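Local coordinates for protein chitinase A (Pteris ryukyuensis, PDB 4RL3) that probably hydrolyses the glycosidic bonds of chitin, through the family 18 catalytic domain, which is the part of the longer fern protein present here, at residues 36-42 and 84-90; 46-50 and 105-109; 79-83 and 122-126. All blocks are in the same frame, centred on the assembly; numbering follows the deposited sequence.

Interaction 1 of 3, residues 36-42 and 84-90; sequences IDYTSAA and ISGSPVQ
Tyr-38 is the pivot of this contact, its ring lying against the turn of residues 84-90 and its hydroxyl reaching the far end of that segment. Tyr-38 OH donates to Gln-90 O at 2.6 Å, in the plane of the carbonyl and on one of its lone pairs; the acceptor lies near the plane of the ring, at its edge. Ile-84 covers one face, with CG2 3.9 Å from Tyr-38 CD2. With CG1 anti to the backbone N (chi1 170°), Ile-84 lays CG2 over the ring while Ile-84 CG1 runs alongside Tyr-38 CB and comes to 3.6 Å from Thr-39 O. Val-89 CG1 approaches the ring obliquely and also meets Ile-36 CG2, 3.7 Å apart. Ile-36, Tyr-38, Ile-84 and Val-89 are all buried, and together they make the tightly packed half of the contact.

Toward solvent the packing thins out. Ala-42, the last residue of a type I turn that begins at Thr-39, sets its CB 3.9 Å from Ser-87 CB and close to the backbone of Ile-84. Beyond it a single bond joins two exposed serines: Ser-85 OG donates to Ser-40 O at 2.7 Å, somewhat tilted from the carbonyl plane. The hairpin reverses through a type I' turn from Ile-84 to Ser-87, which brings Ser-85 and Ser-87 to the other loop.

Gln-90 turns its amide elsewhere, with NE2 bound to Asp-127, while Tyr-38 O accepts from both Asn-50 ND2 and Tyr-52 OH. The contact joins two neighbouring excursions from the barrel sheet: the loop that leaves strand 27-36 and leads to strand 50-51, and the small hairpin of strands 83-84 and 87-88 that follows strand 73-81 and precedes helix 96-114.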
ATOM      1  N   ILE A  36      12.045  -3.708  -3.377  1.00  5.02           N
ATOM      2  CA  ILE A  36      12.860  -3.747  -2.171  1.00  5.14           C
ATOM      3  C   ILE A  36      14.290  -3.395  -2.554  1.00  5.33           C
ATOM      4  O   ILE A  36      14.816  -3.899  -3.555  1.00  5.21           O
ATOM      5  CB  ILE A  36      12.840  -5.147  -1.516  1.00  5.14           C
ATOM      6  CG1 ILE A  36      11.411  -5.710  -1.472  1.00  5.18           C
ATOM      7  CG2 ILE A  36      13.439  -5.084  -0.113  1.00  5.17           C
ATOM      8  CD1 ILE A  36      11.317  -7.143  -1.016  1.00  5.20           C
ATOM      9  N   ASP A  37      14.915  -2.564  -1.723  1.00  5.53           N
ATOM     10  CA  ASP A  37      16.307  -2.164  -1.914  1.00  5.82           C
ATOM     11  C   ASP A  37      17.241  -3.179  -1.260  1.00  6.21           C
ATOM     12  O   ASP A  37      18.046  -2.847  -0.381  1.00  6.26           O
ATOM     13  CB  ASP A  37      16.546  -0.730  -1.401  1.00  5.76           C
ATOM     14  CG  ASP A  37      16.142  -0.522   0.062  1.00  5.69           C
ATOM     15  OD1 ASP A  37      15.125  -1.093   0.520  1.00  5.69           O
ATOM     16  OD2 ASP A  37      16.844   0.231   0.768  1.00  5.70           O
ATOM     17  N   TYR A  38      17.105  -4.421  -1.715  1.00  6.69           N
ATOM     18  CA  TYR A  38      17.901  -5.551  -1.267  1.00  7.26           C
ATOM     19  C   TYR A  38      18.197  -6.452  -2.447  1.00  7.90           C
ATOM     20  O   TYR A  38      17.434  -6.501  -3.420  1.00  7.76           O
ATOM     21  CB  TYR A  38      17.130  -6.368  -0.238  1.00  7.36           C
ATOM     22  CG  TYR A  38      17.313  -5.942   1.207  1.00  7.49           C
ATOM     23  CD1 TYR A  38      16.681  -4.814   1.723  1.00  7.55           C
ATOM     24  CD2 TYR A  38      18.102  -6.685   2.069  1.00  7.66           C
ATOM     25  CE1 TYR A  38      16.840  -4.446   3.051  1.00  7.70           C
ATOM     26  CE2 TYR A  38      18.272  -6.322   3.394  1.00  7.75           C
ATOM     27  CZ  TYR A  38      17.639  -5.197   3.885  1.00  7.90           C
ATOM     28  OH  TYR A  38      17.813  -4.827   5.213  1.00  8.06           O
ATOM     29  N   THR A  39      19.277  -7.211  -2.341  1.00  8.91           N
ATOM     30  CA  THR A  39      19.568  -8.254  -3.315  1.00 10.16           C
ATOM     31  C   THR A  39      18.816  -9.518  -2.930  1.00 10.90           C
ATOM     32  O   THR A  39      18.334  -9.650  -1.794  1.00 11.00           O
ATOM     33  CB  THR A  39      21.062  -8.597  -3.344  1.00 10.41           C
ATOM     34  OG1 THR A  39      21.430  -9.238  -2.117  1.00 10.86           O
ATOM     35  CG2 THR A  39      21.902  -7.349  -3.571  1.00 10.49           C
ATOM     36  N   SER A  40      18.768 -10.478  -3.853  1.00 12.59           N
ATOM     37  CA  SER A  40      18.086 -11.741  -3.590  1.00 13.85           C
ATOM     38  C   SER A  40      18.774 -12.550  -2.483  1.00 13.94           C
ATOM     39  O   SER A  40      18.160 -13.444  -1.900  1.00 15.22           O
ATOM     40  CB  SER A  40      17.993 -12.578  -4.864  1.00 14.64           C
ATOM     41  OG  SER A  40      19.278 -12.905  -5.350  1.00 15.89           O
ATOM     42  N   ALA A  41      20.037 -12.232  -2.190  1.00 13.62           N
ATOM     43  CA  ALA A  41      20.737 -12.808  -1.027  1.00 13.53           C
ATOM     44  C   ALA A  41      20.484 -12.042   0.282  1.00 13.13           C
ATOM     45  O   ALA A  41      21.154 -12.288   1.298  1.00 13.14           O
ATOM     46  CB  ALA A  41      22.237 -12.894  -1.308  1.00 13.79           C
ATOM     47  N   ALA A  42      19.533 -11.107   0.258  1.00 12.29           N
ATOM     48  CA  ALA A  42      19.139 -10.323   1.437  1.00 11.92           C
ATOM     49  C   ALA A  42      20.244  -9.389   1.945  1.00 11.32           C
ATOM     50  O   ALA A  42      20.354  -9.125   3.143  1.00 11.72           O
ATOM     51  CB  ALA A  42      18.620 -11.230   2.548  1.00 12.00           C
ATOM     52  N   ILE A  84      12.623 -10.605   2.754  1.00 11.50           N
ATOM     53  CA  ILE A  84      13.351 -10.740   1.496  1.00 12.18           C
ATOM     54  C   ILE A  84      14.076 -12.076   1.606  1.00 12.85           C
ATOM     55  O   ILE A  84      14.921 -12.251   2.477  1.00 12.81           O
ATOM     56  CB  ILE A  84      14.328  -9.552   1.242  1.00 12.52           C
ATOM     57  CG1 ILE A  84      15.256  -9.823   0.049  1.00 12.96           C
ATOM     58  CG2 ILE A  84      15.168  -9.225   2.471  1.00 12.74           C
ATOM     59  CD1 ILE A  84      14.536  -9.983  -1.264  1.00 13.43           C
ATOM     60  N   SER A  85      13.704 -13.028   0.752  1.00 13.86           N
ATOM     61  CA  SER A  85      14.254 -14.388   0.825  1.00 14.79           C
ATOM     62  C   SER A  85      14.241 -14.904   2.266  1.00 15.33           C
ATOM     63  O   SER A  85      15.215 -15.495   2.736  1.00 16.71           O
ATOM     64  CB  SER A  85      15.665 -14.434   0.226  1.00 15.25           C
ATOM     65  OG  SER A  85      15.645 -14.014  -1.128  1.00 15.84           O
ATOM     66  N   GLY A  86      13.140 -14.654   2.967  1.00 15.67           N
ATOM     67  CA  GLY A  86      12.962 -15.112   4.349  1.00 15.81           C
ATOM     68  C   GLY A  86      13.534 -14.254   5.472  1.00 15.54           C
ATOM     69  O   GLY A  86      13.214 -14.482   6.644  1.00 16.74           O
ATOM     70  N   SER A  87      14.389 -13.285   5.133  1.00 14.52           N
ATOM     71  CA  SER A  87      15.024 -12.404   6.116  1.00 13.97           C
ATOM     72  C   SER A  87      14.201 -11.123   6.244  1.00 12.71           C
ATOM     73  O   SER A  87      13.608 -10.692   5.262  1.00 12.60           O
ATOM     74  CB  SER A  87      16.435 -12.027   5.675  1.00 14.68           C
ATOM     75  OG  SER A  87      17.328 -13.133   5.774  1.00 16.37           O
ATOM     76  N   PRO A  88      14.169 -10.513   7.442  1.00 11.31           N
ATOM     77  CA  PRO A  88      13.432  -9.254   7.592  1.00 10.73           C
ATOM     78  C   PRO A  88      14.010  -8.120   6.744  1.00  9.68           C
ATOM     79  O   PRO A  88      15.230  -7.933   6.681  1.00  9.60           O
ATOM     80  CB  PRO A  88      13.553  -8.947   9.093  1.00 11.10           C
ATOM     81  CG  PRO A  88      13.857 -10.270   9.724  1.00 11.44           C
ATOM     82  CD  PRO A  88      14.721 -10.969   8.729  1.00 11.45           C
ATOM     83  N   VAL A  89      13.122  -7.382   6.084  1.00  8.66           N
ATOM     84  CA  VAL A  89      13.525  -6.215   5.326  1.00  8.18           C
ATOM     85  C   VAL A  89      13.771  -5.083   6.313  1.00  7.75           C
ATOM     86  O   VAL A  89      12.879  -4.289   6.609  1.00  7.75           O
ATOM     87  CB  VAL A  89      12.464  -5.826   4.272  1.00  8.05           C
ATOM     88  CG1 VAL A  89      12.888  -4.561   3.530  1.00  7.95           C
ATOM     89  CG2 VAL A  89      12.248  -6.961   3.291  1.00  8.12           C
ATOM     90  N   GLN A  90      15.000  -5.008   6.810  1.00  7.31           N
ATOM     91  CA  GLN A  90      15.416  -3.951   7.718  1.00  7.37           C
ATOM     92  C   GLN A  90      15.678  -2.691   6.922  1.00  7.06           C
ATOM     93  O   GLN A  90      16.497  -2.709   5.992  1.00  7.03           O
ATOM     94  CB  GLN A  90      16.710  -4.344   8.446  1.00  7.37           C
ATOM     95  CG  GLN A  90      16.532  -5.467   9.449  1.00  7.50           C
ATOM     96  CD  GLN A  90      15.716  -5.048  10.652  1.00  7.67           C
ATOM     97  OE1 GLN A  90      15.427  -3.863  10.856  1.00  7.64           O
ATOM     98  NE2 GLN A  90      15.349  -6.023  11.477  1.00  7.84           N
TER

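Interaction 2 of 3, residues 46-50 and 105-109; sequences NGVFN and SSLTS
With chi1 at 69°, Ser-106 holds OG between its own backbone N and carbonyl carbon, facing the loop, while Phe-49 has CG anti to the carbonyl carbon (chi1 -78°), which turns the ring onto Leu-107. Between the two segments the hydrogen bond runs from Phe-49 N to Ser-106 OG over 3.0 Å, and the N-H points almost exactly at the oxygen (178°). The same hydroxyl is also bonded to Asn-102 O, one turn earlier in the helix, which fixes its rotation and leaves it placed to accept from the loop.

Ser-106 OG further lies at the edge of the Phe-49 ring, 3.6 Å from Phe-49 CD2. Leu-107 works over a face instead: its CD1 makes a CH-pi contact 4.1 Å from the centroid of the Phe-49 ring, offset toward the rim, and Leu-107 CG comes to 3.7 Å from Phe-49 CD2. The other methyl, CD2, rests near the start of the phenylalanine side chain.

Both apolar side chains continue inward to Leu-79 of strand 73-81, and Leu-107 also touches Leu-141 of helix 131-147. The loop before strand 50-51 is thereby packed on helix 96-114, outside the parallel sheet.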
ATOM      1  N   ASN A  46      21.356  -0.018  -0.306  1.00  5.81           N
ATOM      2  CA  ASN A  46      21.380   1.427  -0.054  1.00  5.57           C
ATOM      3  C   ASN A  46      20.467   2.220  -0.983  1.00  5.32           C
ATOM      4  O   ASN A  46      20.870   3.207  -1.614  1.00  5.13           O
ATOM      5  CB  ASN A  46      22.806   1.982  -0.100  1.00  5.55           C
ATOM      6  CG  ASN A  46      22.894   3.378   0.476  1.00  5.60           C
ATOM      7  OD1 ASN A  46      22.205   3.710   1.454  1.00  5.43           O
ATOM      8  ND2 ASN A  46      23.731   4.215  -0.126  1.00  5.53           N
ATOM      9  N   GLY A  47      19.225   1.765  -1.059  1.00  5.19           N
ATOM     10  CA  GLY A  47      18.192   2.466  -1.787  1.00  5.11           C
ATOM     11  C   GLY A  47      18.101   2.183  -3.276  1.00  5.22           C
ATOM     12  O   GLY A  47      17.341   2.847  -3.972  1.00  5.11           O
ATOM     13  N   VAL A  48      18.879   1.234  -3.794  1.00  5.19           N
ATOM     14  CA  VAL A  48      18.741   0.857  -5.208  1.00  5.36           C
ATOM     15  C   VAL A  48      17.676  -0.238  -5.269  1.00  5.45           C
ATOM     16  O   VAL A  48      17.909  -1.384  -4.869  1.00  5.51           O
ATOM     17  CB  VAL A  48      20.063   0.382  -5.851  1.00  5.35           C
ATOM     18  CG1 VAL A  48      19.826   0.053  -7.309  1.00  5.36           C
ATOM     19  CG2 VAL A  48      21.140   1.463  -5.752  1.00  5.31           C
ATOM     20  N   PHE A  49      16.486   0.131  -5.722  1.00  5.42           N
ATOM     21  CA  PHE A  49      15.331  -0.774  -5.656  1.00  5.55           C
ATOM     22  C   PHE A  49      15.309  -1.847  -6.732  1.00  5.80           C
ATOM     23  O   PHE A  49      15.504  -1.562  -7.913  1.00  5.80           O
ATOM     24  CB  PHE A  49      14.029   0.023  -5.645  1.00  5.49           C
ATOM     25  CG  PHE A  49      13.744   0.619  -4.303  1.00  5.45           C
ATOM     26  CD1 PHE A  49      13.022  -0.106  -3.360  1.00  5.39           C
ATOM     27  CD2 PHE A  49      14.273   1.850  -3.938  1.00  5.47           C
ATOM     28  CE1 PHE A  49      12.783   0.412  -2.094  1.00  5.35           C
ATOM     29  CE2 PHE A  49      14.036   2.372  -2.677  1.00  5.37           C
ATOM     30  CZ  PHE A  49      13.305   1.652  -1.753  1.00  5.36           C
ATOM     31  N   ASN A  50      15.075  -3.080  -6.275  1.00  6.10           N
ATOM     32  CA  ASN A  50      14.899  -4.252  -7.114  1.00  6.53           C
ATOM     33  C   ASN A  50      13.456  -4.731  -7.065  1.00  6.22           C
ATOM     34  O   ASN A  50      12.697  -4.382  -6.154  1.00  6.06           O
ATOM     35  CB  ASN A  50      15.813  -5.376  -6.631  1.00  7.17           C
ATOM     36  CG  ASN A  50      17.260  -5.135  -6.996  1.00  8.02           C
ATOM     37  OD1 ASN A  50      17.569  -4.854  -8.151  1.00  9.22           O
ATOM     38  ND2 ASN A  50      18.151  -5.250  -6.027  1.00  8.87           N
ATOM     39  N   SER A 105      16.235   7.945  -7.877  1.00  4.50           N
ATOM     40  CA  SER A 105      16.652   7.576  -9.229  1.00  4.50           C
ATOM     41  C   SER A 105      16.167   6.181  -9.625  1.00  4.55           C
ATOM     42  O   SER A 105      15.583   6.018 -10.682  1.00  4.51           O
ATOM     43  CB  SER A 105      18.167   7.685  -9.394  1.00  4.59           C
ATOM     44  OG  SER A 105      18.868   6.826  -8.510  1.00  4.68           O
ATOM     45  N   SER A 106      16.412   5.183  -8.784  1.00  4.49           N
ATOM     46  CA  SER A 106      15.984   3.820  -9.108  1.00  4.58           C
ATOM     47  C   SER A 106      14.468   3.674  -9.200  1.00  4.56           C
ATOM     48  O   SER A 106      13.975   2.970 -10.083  1.00  4.85           O
ATOM     49  CB  SER A 106      16.579   2.775  -8.176  1.00  4.57           C
ATOM     50  OG  SER A 106      16.073   2.862  -6.858  1.00  4.59           O
ATOM     51  N   LEU A 107      13.716   4.346  -8.324  1.00  4.49           N
ATOM     52  CA  LEU A 107      12.252   4.273  -8.422  1.00  4.53           C
ATOM     53  C   LEU A 107      11.725   5.086  -9.598  1.00  4.55           C
ATOM     54  O   LEU A 107      10.746   4.697 -10.223  1.00  4.65           O
ATOM     55  CB  LEU A 107      11.585   4.674  -7.106  1.00  4.51           C
ATOM     56  CG  LEU A 107      11.774   3.628  -6.004  1.00  4.55           C
ATOM     57  CD1 LEU A 107      11.343   4.185  -4.660  1.00  4.59           C
ATOM     58  CD2 LEU A 107      11.015   2.346  -6.312  1.00  4.57           C
ATOM     59  N   THR A 108      12.395   6.183  -9.957  1.00  4.56           N
ATOM     60  CA  THR A 108      11.985   6.918 -11.146  1.00  4.62           C
ATOM     61  C   THR A 108      12.144   6.019 -12.367  1.00  4.70           C
ATOM     62  O   THR A 108      11.246   5.928 -13.205  1.00  4.77           O
ATOM     63  CB  THR A 108      12.770   8.229 -11.314  1.00  4.54           C
ATOM     64  OG1 THR A 108      12.426   9.116 -10.238  1.00  4.59           O
ATOM     65  CG2 THR A 108      12.421   8.913 -12.641  1.00  4.53           C
ATOM     66  N   SER A 109      13.271   5.332 -12.457  1.00  4.82           N
ATOM     67  CA  SER A 109      13.491   4.411 -13.573  1.00  4.95           C
ATOM     68  C   SER A 109      12.421   3.328 -13.626  1.00  5.21           C
ATOM     69  O   SER A 109      11.901   3.028 -14.694  1.00  5.48           O
ATOM     70  CB  SER A 109      14.860   3.771 -13.470  1.00  4.96           C
ATOM     71  OG  SER A 109      15.876   4.763 -13.545  1.00  4.91           O
TER

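Interaction 3 of 3, residues 79-83 and 122-126; sequences LGGDT and DYEHF
Two carboxylates are brought together where Asp-82 meets Glu-124, with Asp-82 OD1 3.6 Å from Glu-124 OE1. A water bridges the pair, donating to Asp-82 OD1 and to Glu-124 OE2. Asp-82 OD1 is gripped further by His-125 NE2, which donates at 2.9 Å from within the ring plane and meets the oxygen on its anti side; ring and carboxylate are nearly coplanar. An alanine in place of His-125 would remove that donor, and the Asp-82 carboxylate would probably be freer to turn beside Glu-124.

Ahead of this cluster in the chain, the two strands pair in parallel. Asp-122 N donates to Leu-79 O at 2.9 Å and Gly-81 N to Asp-122 O, also at 2.9 Å, the latter from above the carbonyl plane. A second water links Gly-81 O to Glu-124 N as the strands part. The Tyr-123 ring lies over Gly-80, whose CA makes a CH-pi contact 4.2 Å from the ring centroid; a side chain at this position would crowd the ring.

These are adjacent strand ends of a family 18 TIM barrel, where Asp-122 and Glu-124 close the D-G-x-D-x-D-x-E signature, whose glutamate serves as the catalytic acid in relatives.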
ATOM      1  N   LEU A  79       6.889  -0.350  -1.290  1.00  4.84           N
ATOM      2  CA  LEU A  79       8.287  -0.511  -0.907  1.00  5.03           C
ATOM      3  C   LEU A  79       8.420  -1.269   0.397  1.00  5.14           C
ATOM      4  O   LEU A  79       7.766  -0.940   1.391  1.00  5.17           O
ATOM      5  CB  LEU A  79       8.956   0.845  -0.746  1.00  5.05           C
ATOM      6  CG  LEU A  79       8.737   1.896  -1.823  1.00  5.12           C
ATOM      7  CD1 LEU A  79       9.603   3.105  -1.517  1.00  5.21           C
ATOM      8  CD2 LEU A  79       9.026   1.371  -3.217  1.00  5.21           C
ATOM      9  N   GLY A  80       9.295  -2.277   0.387  1.00  5.54           N
ATOM     10  CA  GLY A  80       9.691  -2.975   1.600  1.00  5.85           C
ATOM     11  C   GLY A  80       8.981  -4.284   1.818  1.00  6.23           C
ATOM     12  O   GLY A  80       9.431  -5.319   1.353  1.00  6.50           O
ATOM     13  N   GLY A  81       7.881  -4.242   2.549  1.00  6.59           N
ATOM     14  CA  GLY A  81       7.222  -5.466   2.978  1.00  7.04           C
ATOM     15  C   GLY A  81       7.958  -6.116   4.145  1.00  7.70           C
ATOM     16  O   GLY A  81       8.836  -5.528   4.762  1.00  7.63           O
ATOM     17  N   ASP A  82       7.573  -7.344   4.456  1.00  8.56           N
ATOM     18  CA  ASP A  82       8.053  -8.031   5.650  1.00  9.31           C
ATOM     19  C   ASP A  82       9.441  -8.639   5.430  1.00  9.53           C
ATOM     20  O   ASP A  82      10.385  -8.308   6.155  1.00  9.27           O
ATOM     21  CB  ASP A  82       7.029  -9.106   6.042  1.00  9.86           C
ATOM     22  CG  ASP A  82       7.343  -9.804   7.355  1.00 10.49           C
ATOM     23  OD1 ASP A  82       8.284  -9.419   8.081  1.00 10.85           O
ATOM     24  OD2 ASP A  82       6.620 -10.778   7.655  1.00 11.75           O
ATOM     25  N   THR A  83       9.566  -9.496   4.416  1.00 10.20           N
ATOM     26  CA  THR A  83      10.769 -10.301   4.240  1.00 10.75           C
ATOM     27  C   THR A  83      11.342 -10.253   2.834  1.00 11.09           C
ATOM     28  O   THR A  83      10.655  -9.912   1.872  1.00 11.33           O
ATOM     29  CB  THR A  83      10.510 -11.786   4.583  1.00 11.32           C
ATOM     30  OG1 THR A  83       9.442 -12.289   3.777  1.00 12.11           O
ATOM     31  CG2 THR A  83      10.169 -11.937   6.040  1.00 11.48           C
ATOM     32  N   ASP A 122       5.925   0.773   2.865  1.00  4.87           N
ATOM     33  CA  ASP A 122       5.487  -0.386   3.654  1.00  5.20           C
ATOM     34  C   ASP A 122       6.670  -1.078   4.327  1.00  5.31           C
ATOM     35  O   ASP A 122       6.710  -2.303   4.415  1.00  5.26           O
ATOM     36  CB  ASP A 122       4.708  -1.368   2.772  1.00  5.28           C
ATOM     37  CG  ASP A 122       3.996  -2.459   3.564  1.00  5.48           C
ATOM     38  OD1 ASP A 122       3.579  -2.194   4.722  1.00  5.42           O
ATOM     39  OD2 ASP A 122       3.836  -3.581   3.001  1.00  5.86           O
ATOM     40  N   TYR A 123       7.622  -0.287   4.816  1.00  5.54           N
ATOM     41  CA  TYR A 123       8.640  -0.836   5.701  1.00  5.77           C
ATOM     42  C   TYR A 123       8.067  -1.092   7.078  1.00  6.29           C
ATOM     43  O   TYR A 123       7.210  -0.339   7.550  1.00  6.02           O
ATOM     44  CB  TYR A 123       9.819   0.114   5.827  1.00  5.71           C
ATOM     45  CG  TYR A 123      10.677   0.197   4.591  1.00  5.70           C
ATOM     46  CD1 TYR A 123      11.669  -0.741   4.351  1.00  5.69           C
ATOM     47  CD2 TYR A 123      10.518   1.237   3.682  1.00  5.76           C
ATOM     48  CE1 TYR A 123      12.482  -0.643   3.233  1.00  5.80           C
ATOM     49  CE2 TYR A 123      11.305   1.335   2.549  1.00  5.76           C
ATOM     50  CZ  TYR A 123      12.285   0.391   2.324  1.00  5.85           C
ATOM     51  OH  TYR A 123      13.078   0.522   1.199  1.00  5.91           O
ATOM     52  N   GLU A 124       8.546  -2.146   7.736  1.00  7.09           N
ATOM     53  CA  GLU A 124       8.089  -2.433   9.100  1.00  7.93           C
ATOM     54  C   GLU A 124       9.177  -2.811  10.097  1.00  8.08           C
ATOM     55  O   GLU A 124       8.885  -2.989  11.272  1.00  8.52           O
ATOM     56  CB  GLU A 124       7.032  -3.534   9.073  1.00  8.83           C
ATOM     57  CG  GLU A 124       7.582  -4.913   8.777  1.00  9.51           C
ATOM     58  CD  GLU A 124       6.547  -6.001   9.000  1.00 10.24           C
ATOM     59  OE1 GLU A 124       6.065  -6.541   7.991  1.00 10.78           O
ATOM     60  OE2 GLU A 124       6.203  -6.302  10.171  1.00 11.75           O
ATOM     61  N   HIS A 125      10.413  -2.950   9.637  1.00  8.04           N
ATOM     62  CA  HIS A 125      11.527  -3.338  10.508  1.00  7.98           C
ATOM     63  C   HIS A 125      12.516  -2.201  10.586  1.00  8.19           C
ATOM     64  O   HIS A 125      13.072  -1.779   9.572  1.00  7.82           O
ATOM     65  CB  HIS A 125      12.209  -4.592   9.986  1.00  8.12           C
ATOM     66  CG  HIS A 125      11.275  -5.739   9.797  1.00  8.21           C
ATOM     67  ND1 HIS A 125      10.745  -6.439  10.856  1.00  8.65           N
ATOM     68  CD2 HIS A 125      10.756  -6.293   8.678  1.00  8.41           C
ATOM     69  CE1 HIS A 125       9.941  -7.378  10.397  1.00  8.52           C
ATOM     70  NE2 HIS A 125       9.933  -7.315   9.080  1.00  8.51           N
ATOM     71  N   PHE A 126      12.749  -1.734  11.804  1.00  8.47           N
ATOM     72  CA  PHE A 126      13.542  -0.538  12.050  1.00  8.87           C
ATOM     73  C   PHE A 126      14.621  -0.760  13.094  1.00  9.95           C
ATOM     74  O   PHE A 126      15.035   0.170  13.774  1.00 10.33           O
ATOM     75  CB  PHE A 126      12.607   0.592  12.486  1.00  8.62           C
ATOM     76  CG  PHE A 126      11.556   0.904  11.467  1.00  8.42           C
ATOM     77  CD1 PHE A 126      11.911   1.525  10.296  1.00  8.32           C
ATOM     78  CD2 PHE A 126      10.235   0.541  11.658  1.00  8.35           C
ATOM     79  CE1 PHE A 126      10.967   1.811   9.332  1.00  8.20           C
ATOM     80  CE2 PHE A 126       9.282   0.810  10.694  1.00  8.28           C
ATOM     81  CZ  PHE A 126       9.648   1.453   9.529  1.00  8.18           C
TER
HETATM   82  O   HOH W   1      10.295  -3.709   6.194  1.00  6.67           O
HETATM   83  O   HOH W   2       6.694  -9.211  10.703  1.00 28.26           O

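How the interactions relate
Along the chain the three contacts interlock. Interactions 1 and 3, with centres about 10 Å apart, share two bonds: Asp-37 OD1 to Tyr-123 OH (2.7 Å) and Val-89 N to Asp-82 O (2.9 Å). Interaction 2, its centre about 15 and 16 Å from those of interactions 1 and 3, bonds the former from Asn-50 N to Ile-36 O (2.9 Å) and sets Phe-49 CZ 3.2 Å from Tyr-123 OH. Interaction 3 lies at the probable active site: the Asp-122 side chain is about 3 Å from a bound acetate, probably from the crystallisation liquor, and that of Glu-124 about 4 Å from a magnesium ion, itself about 11 Å from the Val-89 side chain.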